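Lin2111 protein (Listeria innocua, PDB 3EDP) probably acts as a DNA-binding transcription regulator of the GntR family, pairing a winged helix-turn-helix region with a UTRA domain, although its own function is not established. Local coordinates at residues E12-K17 against Y43-T48; P34-L39 against R52-L57. All coordinates share one frame; numbering follows the deposited sequence.

Contact 1 of 2, residues E12-K17 against Y43-T48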
ATOM      1  N   GLU A  12     -45.215   1.988  15.714  1.00 28.04           N
ATOM      2  CA  GLU A  12     -45.111   1.359  14.396  1.00 34.15           C
ATOM      3  C   GLU A  12     -45.531   2.320  13.289  1.00 31.73           C
ATOM      4  O   GLU A  12     -44.937   2.326  12.210  1.00 37.43           O
ATOM      5  CB  GLU A  12     -45.949   0.081  14.319  1.00 38.14           C
ATOM      6  CG  GLU A  12     -45.336  -1.113  15.013  1.00 47.12           C
ATOM      7  CD  GLU A  12     -46.217  -2.350  14.923  1.00 58.77           C
ATOM      8  OE1 GLU A  12     -47.176  -2.346  14.120  1.00 58.06           O
ATOM      9  OE2 GLU A  12     -45.950  -3.326  15.660  1.00 66.59           O
ATOM     10  N   VAL A  13     -46.559   3.122  13.554  1.00 32.37           N
ATOM     11  CA  VAL A  13     -46.983   4.131  12.585  1.00 31.76           C
ATOM     12  C   VAL A  13     -45.833   5.101  12.332  1.00 32.49           C
ATOM     13  O   VAL A  13     -45.503   5.413  11.184  1.00 36.04           O
ATOM     14  CB  VAL A  13     -48.238   4.901  13.057  1.00 40.46           C
ATOM     15  CG1 VAL A  13     -48.578   6.030  12.083  1.00 42.15           C
ATOM     16  CG2 VAL A  13     -49.412   3.954  13.197  1.00 40.34           C
ATOM     17  N   ILE A  14     -45.202   5.550  13.414  1.00 30.44           N
ATOM     18  CA  ILE A  14     -44.083   6.481  13.308  1.00 25.23           C
ATOM     19  C   ILE A  14     -42.848   5.854  12.644  1.00 31.38           C
ATOM     20  O   ILE A  14     -42.205   6.489  11.815  1.00 28.71           O
ATOM     21  CB  ILE A  14     -43.754   7.133  14.672  1.00 30.13           C
ATOM     22  CG1 ILE A  14     -44.894   8.075  15.078  1.00 33.89           C
ATOM     23  CG2 ILE A  14     -42.454   7.922  14.605  1.00 26.31           C
ATOM     24  CD1 ILE A  14     -44.671   8.737  16.399  1.00 37.28           C
ATOM     25  N   ALA A  15     -42.536   4.605  12.978  1.00 30.10           N
ATOM     26  CA  ALA A  15     -41.435   3.911  12.297  1.00 29.50           C
ATOM     27  C   ALA A  15     -41.657   3.868  10.779  1.00 30.27           C
ATOM     28  O   ALA A  15     -40.727   4.076  10.004  1.00 34.43           O
ATOM     29  CB  ALA A  15     -41.255   2.487  12.855  1.00 25.54           C
ATOM     30  N   SER A  16     -42.892   3.595  10.364  1.00 33.11           N
ATOM     31  CA  SER A  16     -43.239   3.561   8.940  1.00 42.38           C
ATOM     32  C   SER A  16     -42.995   4.901   8.249  1.00 40.08           C
ATOM     33  O   SER A  16     -42.550   4.946   7.104  1.00 42.99           O
ATOM     34  CB  SER A  16     -44.703   3.153   8.747  1.00 45.52           C
ATOM     35  OG  SER A  16     -44.932   1.831   9.207  1.00 57.24           O
ATOM     36  N   LYS A  17     -43.297   5.991   8.948  1.00 37.90           N
ATOM     37  CA  LYS A  17     -43.100   7.328   8.396  1.00 40.30           C
ATOM     38  C   LYS A  17     -41.617   7.665   8.273  1.00 41.14           C
ATOM     39  O   LYS A  17     -41.187   8.262   7.283  1.00 40.59           O
ATOM     40  CB  LYS A  17     -43.846   8.379   9.230  1.00 41.23           C
ATOM     41  CG  LYS A  17     -45.371   8.215   9.174  1.00 44.61           C
ATOM     42  CD  LYS A  17     -46.111   9.451   9.652  1.00 52.35           C
ATOM     43  CE  LYS A  17     -46.325   9.436  11.161  1.00 57.21           C
ATOM     44  NZ  LYS A  17     -47.279  10.507  11.612  1.00 57.19           N
ATOM     45  N   TYR A  43     -42.819  14.547  15.192  1.00 29.60           N
ATOM     46  CA  TYR A  43     -43.970  13.654  15.230  1.00 28.68           C
ATOM     47  C   TYR A  43     -44.869  13.892  16.435  1.00 26.23           C
ATOM     48  O   TYR A  43     -45.792  13.121  16.687  1.00 27.93           O
ATOM     49  CB  TYR A  43     -43.502  12.191  15.163  1.00 25.49           C
ATOM     50  CG  TYR A  43     -42.956  11.861  13.799  1.00 33.16           C
ATOM     51  CD1 TYR A  43     -43.801  11.803  12.696  1.00 42.33           C
ATOM     52  CD2 TYR A  43     -41.599  11.646  13.598  1.00 25.07           C
ATOM     53  CE1 TYR A  43     -43.320  11.521  11.441  1.00 45.38           C
ATOM     54  CE2 TYR A  43     -41.103  11.358  12.335  1.00 34.55           C
ATOM     55  CZ  TYR A  43     -41.969  11.298  11.263  1.00 43.39           C
ATOM     56  OH  TYR A  43     -41.498  11.020  10.006  1.00 49.23           O
ATOM     57  N   SER A  44     -44.592  14.960  17.177  1.00 27.25           N
ATOM     58  CA  SER A  44     -45.403  15.315  18.340  1.00 28.23           C
ATOM     59  C   SER A  44     -45.656  14.092  19.222  1.00 32.04           C
ATOM     60  O   SER A  44     -46.791  13.837  19.644  1.00 30.62           O
ATOM     61  CB  SER A  44     -46.736  15.941  17.898  1.00 32.45           C
ATOM     62  OG  SER A  44     -46.520  17.039  17.022  1.00 35.39           O
ATOM     63  N   SER A  45     -44.596  13.338  19.509  1.00 26.03           N
ATOM     64  CA  SER A  45     -44.760  12.093  20.259  1.00 28.34           C
ATOM     65  C   SER A  45     -43.776  11.976  21.419  1.00 26.33           C
ATOM     66  O   SER A  45     -42.825  12.752  21.521  1.00 24.59           O
ATOM     67  CB  SER A  45     -44.642  10.888  19.319  1.00 35.15           C
ATOM     68  OG  SER A  45     -45.668  10.914  18.335  1.00 33.25           O
ATOM     69  N   SER A  46     -44.008  11.009  22.302  1.00 26.24           N
ATOM     70  CA  SER A  46     -43.199  10.903  23.510  1.00 31.44           C
ATOM     71  C   SER A  46     -41.808  10.345  23.228  1.00 28.08           C
ATOM     72  O   SER A  46     -41.542   9.764  22.168  1.00 25.46           O
ATOM     73  CB  SER A  46     -43.896  10.029  24.560  1.00 28.12           C
ATOM     74  OG  SER A  46     -43.829   8.662  24.204  1.00 30.64           O
ATOM     75  N   ARG A  47     -40.933  10.512  24.208  1.00 23.90           N
ATOM     76  CA  ARG A  47     -39.592   9.940  24.168  1.00 27.04           C
ATOM     77  C   ARG A  47     -39.670   8.421  24.012  1.00 26.41           C
ATOM     78  O   ARG A  47     -38.908   7.816  23.253  1.00 28.79           O
ATOM     79  CB  ARG A  47     -38.858  10.302  25.457  1.00 35.26           C
ATOM     80  CG  ARG A  47     -37.393   9.904  25.504  1.00 48.25           C
ATOM     81  CD  ARG A  47     -36.833  10.240  26.870  1.00 50.39           C
ATOM     82  NE  ARG A  47     -35.386  10.092  26.939  1.00 61.22           N
ATOM     83  CZ  ARG A  47     -34.661  10.396  28.012  1.00 67.67           C
ATOM     84  NH1 ARG A  47     -35.256  10.861  29.104  1.00 62.92           N
ATOM     85  NH2 ARG A  47     -33.344  10.234  27.992  1.00 71.27           N
ATOM     86  N   THR A  48     -40.608   7.816  24.735  1.00 24.44           N
ATOM     87  CA  THR A  48     -40.820   6.366  24.731  1.00 27.40           C
ATOM     88  C   THR A  48     -41.329   5.866  23.384  1.00 25.16           C
ATOM     89  O   THR A  48     -40.909   4.827  22.887  1.00 28.15           O
ATOM     90  CB  THR A  48     -41.851   5.978  25.805  1.00 32.48           C
ATOM     91  OG1 THR A  48     -41.276   6.170  27.100  1.00 35.99           O
ATOM     92  CG2 THR A  48     -42.294   4.525  25.643  1.00 30.19           C
TER
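Ile14 of helix 10-23 reaches Tyr43 and Ser45 with two different branches. From CB, the CG2 methyl stands anti to the backbone N and lies over one face of the Tyr43 ring, offset toward the rim. Ile14 CG2 is 4.2 Å from the Tyr43 ring centroid and 22° off the ring normal, which makes this a CH-pi contact. The other branch runs through CG1 and carries CD1 on into the turn. There Ile14 CD1 lies 3.9 Å from Tyr43 CB and 3.6 Å from Ser45 CB. Ser45 OG is held on its own side of the contact, donating to Tyr43 O over 2.8 Å from well above the carbonyl plane. One turn further along the helix, Lys17 brings its CB to 3.6 Å from Tyr43 OH. The Lys17 chain bends at chi3 (-87°), which turns Lys17 CE back to 3.7 Å from Tyr43 CE1 in an oblique approach to the ring. The turn 43-46 follows helix 36-42, which closes in a Schellman motif with Ser44 at positive phi, and ends at Ser46, the N-cap of helix 47-59. Helix 10-23 packed on the turn between helices 36-42 and 47-59 is the three-helix arrangement of helix-turn-helix domains, here in the GntR-family region.

Contact 2 of 2, residues P34-L39 against R52-L57; sequences PNETAL and RAVDLL
The two helices of the helix-turn-helix unit, 36-42 and 47-59, face each other here, and Val54 bridges them: its CG2 methyl touches both Glu36 and Leu39. The nearest CA atoms, those of Glu36 and Val54, are 8.0 Å apart, so the helices meet through side chains. Val54 CG2 sits 4.1 Å from Glu36 CG, on the aliphatic part of that side chain. The same methyl is 4.1 Å from Leu39 CD1, the Leu39 and Val54 side chains crossing at about a right angle. With chi1 at 175° Val54 puts CG1 anti to the backbone N, and CG2 is the branch turned to the opposing helix. Leu71 of strand 70-73 packs against all three side chains, so the wing hairpin covers the junction. Just before Glu36, Asn35 is the N-cap: its OD1 accepts from Ala38 N over 3.0 Å with an N-H...O angle of 160°, fixing the first turn from which Glu36 and Leu39 project. Beyond its CG, Glu36 extends to a carboxylate whose OE2 forms a salt bridge with Arg65, which also pairs with Asp55 OD1. The buried area is small, 97 Å², and the cross-helix contact is purely apolar; Arg65 probably offsets the like charges of Glu36 and Asp55, whose OE1 and OD1 stand 6.5 Å apart.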
ATOM      1  N   PRO A  34     -32.390  13.649  11.806  1.00 45.43           N
ATOM      2  CA  PRO A  34     -32.794  14.256  13.082  1.00 34.05           C
ATOM      3  C   PRO A  34     -32.560  13.287  14.222  1.00 30.63           C
ATOM      4  O   PRO A  34     -32.784  12.088  14.049  1.00 33.07           O
ATOM      5  CB  PRO A  34     -34.299  14.485  12.896  1.00 38.55           C
ATOM      6  CG  PRO A  34     -34.482  14.599  11.415  1.00 40.83           C
ATOM      7  CD  PRO A  34     -33.494  13.625  10.832  1.00 43.71           C
ATOM      8  N   ASN A  35     -32.098  13.773  15.367  1.00 30.10           N
ATOM      9  CA  ASN A  35     -31.905  12.865  16.486  1.00 37.10           C
ATOM     10  C   ASN A  35     -33.254  12.502  17.117  1.00 41.15           C
ATOM     11  O   ASN A  35     -34.315  12.959  16.654  1.00 32.64           O
ATOM     12  CB  ASN A  35     -30.929  13.447  17.511  1.00 40.82           C
ATOM     13  CG  ASN A  35     -31.565  14.484  18.406  1.00 46.98           C
ATOM     14  OD1 ASN A  35     -32.405  15.274  17.972  1.00 37.87           O
ATOM     15  ND2 ASN A  35     -31.154  14.494  19.672  1.00 49.90           N
ATOM     16  N   GLU A  36     -33.233  11.686  18.168  1.00 34.39           N
ATOM     17  CA  GLU A  36     -34.491  11.218  18.743  1.00 35.96           C
ATOM     18  C   GLU A  36     -35.321  12.356  19.346  1.00 39.56           C
ATOM     19  O   GLU A  36     -36.550  12.317  19.298  1.00 30.05           O
ATOM     20  CB  GLU A  36     -34.268  10.077  19.741  1.00 36.52           C
ATOM     21  CG  GLU A  36     -33.673   8.840  19.080  1.00 47.79           C
ATOM     22  CD  GLU A  36     -33.479   7.670  20.036  1.00 57.86           C
ATOM     23  OE1 GLU A  36     -34.382   7.395  20.859  1.00 54.17           O
ATOM     24  OE2 GLU A  36     -32.419   7.013  19.950  1.00 62.90           O
ATOM     25  N   THR A  37     -34.656  13.369  19.896  1.00 32.02           N
ATOM     26  CA  THR A  37     -35.373  14.514  20.458  1.00 28.27           C
ATOM     27  C   THR A  37     -36.100  15.300  19.355  1.00 29.67           C
ATOM     28  O   THR A  37     -37.273  15.674  19.504  1.00 32.57           O
ATOM     29  CB  THR A  37     -34.446  15.450  21.261  1.00 32.57           C
ATOM     30  OG1 THR A  37     -33.875  14.731  22.363  1.00 32.52           O
ATOM     31  CG2 THR A  37     -35.218  16.666  21.802  1.00 27.76           C
ATOM     32  N   ALA A  38     -35.412  15.532  18.243  1.00 27.27           N
ATOM     33  CA  ALA A  38     -36.023  16.242  17.123  1.00 27.83           C
ATOM     34  C   ALA A  38     -37.200  15.444  16.580  1.00 29.37           C
ATOM     35  O   ALA A  38     -38.214  16.019  16.174  1.00 33.66           O
ATOM     36  CB  ALA A  38     -34.996  16.510  16.012  1.00 27.18           C
ATOM     37  N   LEU A  39     -37.066  14.119  16.594  1.00 25.86           N
ATOM     38  CA  LEU A  39     -38.139  13.224  16.168  1.00 25.59           C
ATOM     39  C   LEU A  39     -39.374  13.373  17.056  1.00 27.91           C
ATOM     40  O   LEU A  39     -40.499  13.343  16.562  1.00 24.14           O
ATOM     41  CB  LEU A  39     -37.671  11.763  16.136  1.00 23.55           C
ATOM     42  CG  LEU A  39     -36.723  11.377  14.984  1.00 38.26           C
ATOM     43  CD1 LEU A  39     -36.182   9.945  15.127  1.00 23.57           C
ATOM     44  CD2 LEU A  39     -37.398  11.553  13.640  1.00 30.19           C
ATOM     45  N   ARG A  52     -39.122   3.515  20.780  1.00 25.06           N
ATOM     46  CA  ARG A  52     -39.671   2.267  20.258  1.00 28.39           C
ATOM     47  C   ARG A  52     -39.676   2.226  18.730  1.00 26.49           C
ATOM     48  O   ARG A  52     -39.416   1.184  18.135  1.00 25.62           O
ATOM     49  CB  ARG A  52     -41.079   2.033  20.796  1.00 27.59           C
ATOM     50  CG  ARG A  52     -41.121   1.675  22.278  1.00 28.53           C
ATOM     51  CD  ARG A  52     -42.533   1.837  22.823  1.00 31.58           C
ATOM     52  NE  ARG A  52     -42.698   1.216  24.130  1.00 30.75           N
ATOM     53  CZ  ARG A  52     -43.777   1.357  24.892  1.00 36.18           C
ATOM     54  NH1 ARG A  52     -44.791   2.121  24.474  1.00 29.02           N
ATOM     55  NH2 ARG A  52     -43.839   0.734  26.070  1.00 30.87           N
ATOM     56  N   ALA A  53     -39.996   3.353  18.105  1.00 23.19           N
ATOM     57  CA  ALA A  53     -39.967   3.446  16.653  1.00 27.21           C
ATOM     58  C   ALA A  53     -38.547   3.186  16.152  1.00 29.12           C
ATOM     59  O   ALA A  53     -38.340   2.401  15.226  1.00 32.08           O
ATOM     60  CB  ALA A  53     -40.449   4.824  16.190  1.00 24.32           C
ATOM     61  N   VAL A  54     -37.576   3.851  16.774  1.00 24.59           N
ATOM     62  CA  VAL A  54     -36.180   3.709  16.385  1.00 25.34           C
ATOM     63  C   VAL A  54     -35.689   2.270  16.622  1.00 31.89           C
ATOM     64  O   VAL A  54     -35.037   1.695  15.753  1.00 32.56           O
ATOM     65  CB  VAL A  54     -35.264   4.750  17.097  1.00 27.64           C
ATOM     66  CG1 VAL A  54     -33.783   4.503  16.763  1.00 31.24           C
ATOM     67  CG2 VAL A  54     -35.656   6.171  16.699  1.00 31.95           C
ATOM     68  N   ASP A  55     -36.016   1.690  17.781  1.00 28.19           N
ATOM     69  CA  ASP A  55     -35.661   0.288  18.059  1.00 33.67           C
ATOM     70  C   ASP A  55     -36.102  -0.600  16.903  1.00 31.95           C
ATOM     71  O   ASP A  55     -35.384  -1.503  16.484  1.00 28.96           O
ATOM     72  CB  ASP A  55     -36.346  -0.233  19.325  1.00 27.99           C
ATOM     73  CG  ASP A  55     -35.707   0.265  20.600  1.00 36.86           C
ATOM     74  OD1 ASP A  55     -34.659   0.947  20.547  1.00 40.83           O
ATOM     75  OD2 ASP A  55     -36.274  -0.037  21.673  1.00 43.12           O
ATOM     76  N   LEU A  56     -37.307  -0.345  16.412  1.00 29.76           N
ATOM     77  CA  LEU A  56     -37.864  -1.084  15.285  1.00 33.58           C
ATOM     78  C   LEU A  56     -37.018  -0.877  14.025  1.00 36.97           C
ATOM     79  O   LEU A  56     -36.749  -1.824  13.282  1.00 34.82           O
ATOM     80  CB  LEU A  56     -39.303  -0.627  15.036  1.00 35.18           C
ATOM     81  CG  LEU A  56     -40.278  -1.545  14.304  1.00 47.32           C
ATOM     82  CD1 LEU A  56     -41.642  -0.873  14.214  1.00 43.52           C
ATOM     83  CD2 LEU A  56     -39.771  -1.885  12.920  1.00 56.04           C
ATOM     84  N   LEU A  57     -36.607   0.365  13.779  1.00 29.12           N
ATOM     85  CA  LEU A  57     -35.785   0.666  12.613  1.00 32.41           C
ATOM     86  C   LEU A  57     -34.400   0.031  12.732  1.00 31.67           C
ATOM     87  O   LEU A  57     -33.856  -0.483  11.754  1.00 33.92           O
ATOM     88  CB  LEU A  57     -35.680   2.175  12.403  1.00 26.40           C
ATOM     89  CG  LEU A  57     -37.048   2.819  12.161  1.00 32.44           C
ATOM     90  CD1 LEU A  57     -36.936   4.337  12.194  1.00 33.56           C
ATOM     91  CD2 LEU A  57     -37.629   2.342  10.849  1.00 28.01           C
TER

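How the contacts relate
From the N terminus the chain passes through 12-17 in helix 10-23, then 34-39, 43-48 and finally 52-57. Contact 1 closes a loop with 25 residues between its segments, and contact 2 one with 12; because the segments alternate, the loops cross and neither contains the other. Their centres are about 7 Å apart. Contact 1 uses the turn leading into helix 47-59, contact 2 the helix itself at Val54. The two also meet directly: Ala15 CB packs 3.6 Å from Leu56 CD1, and Ala15 O lies 3.6 Å from Leu57 CD2. Together they tie helices 10-23, 36-42 and 47-59 into the three-helix part of the GntR-family region.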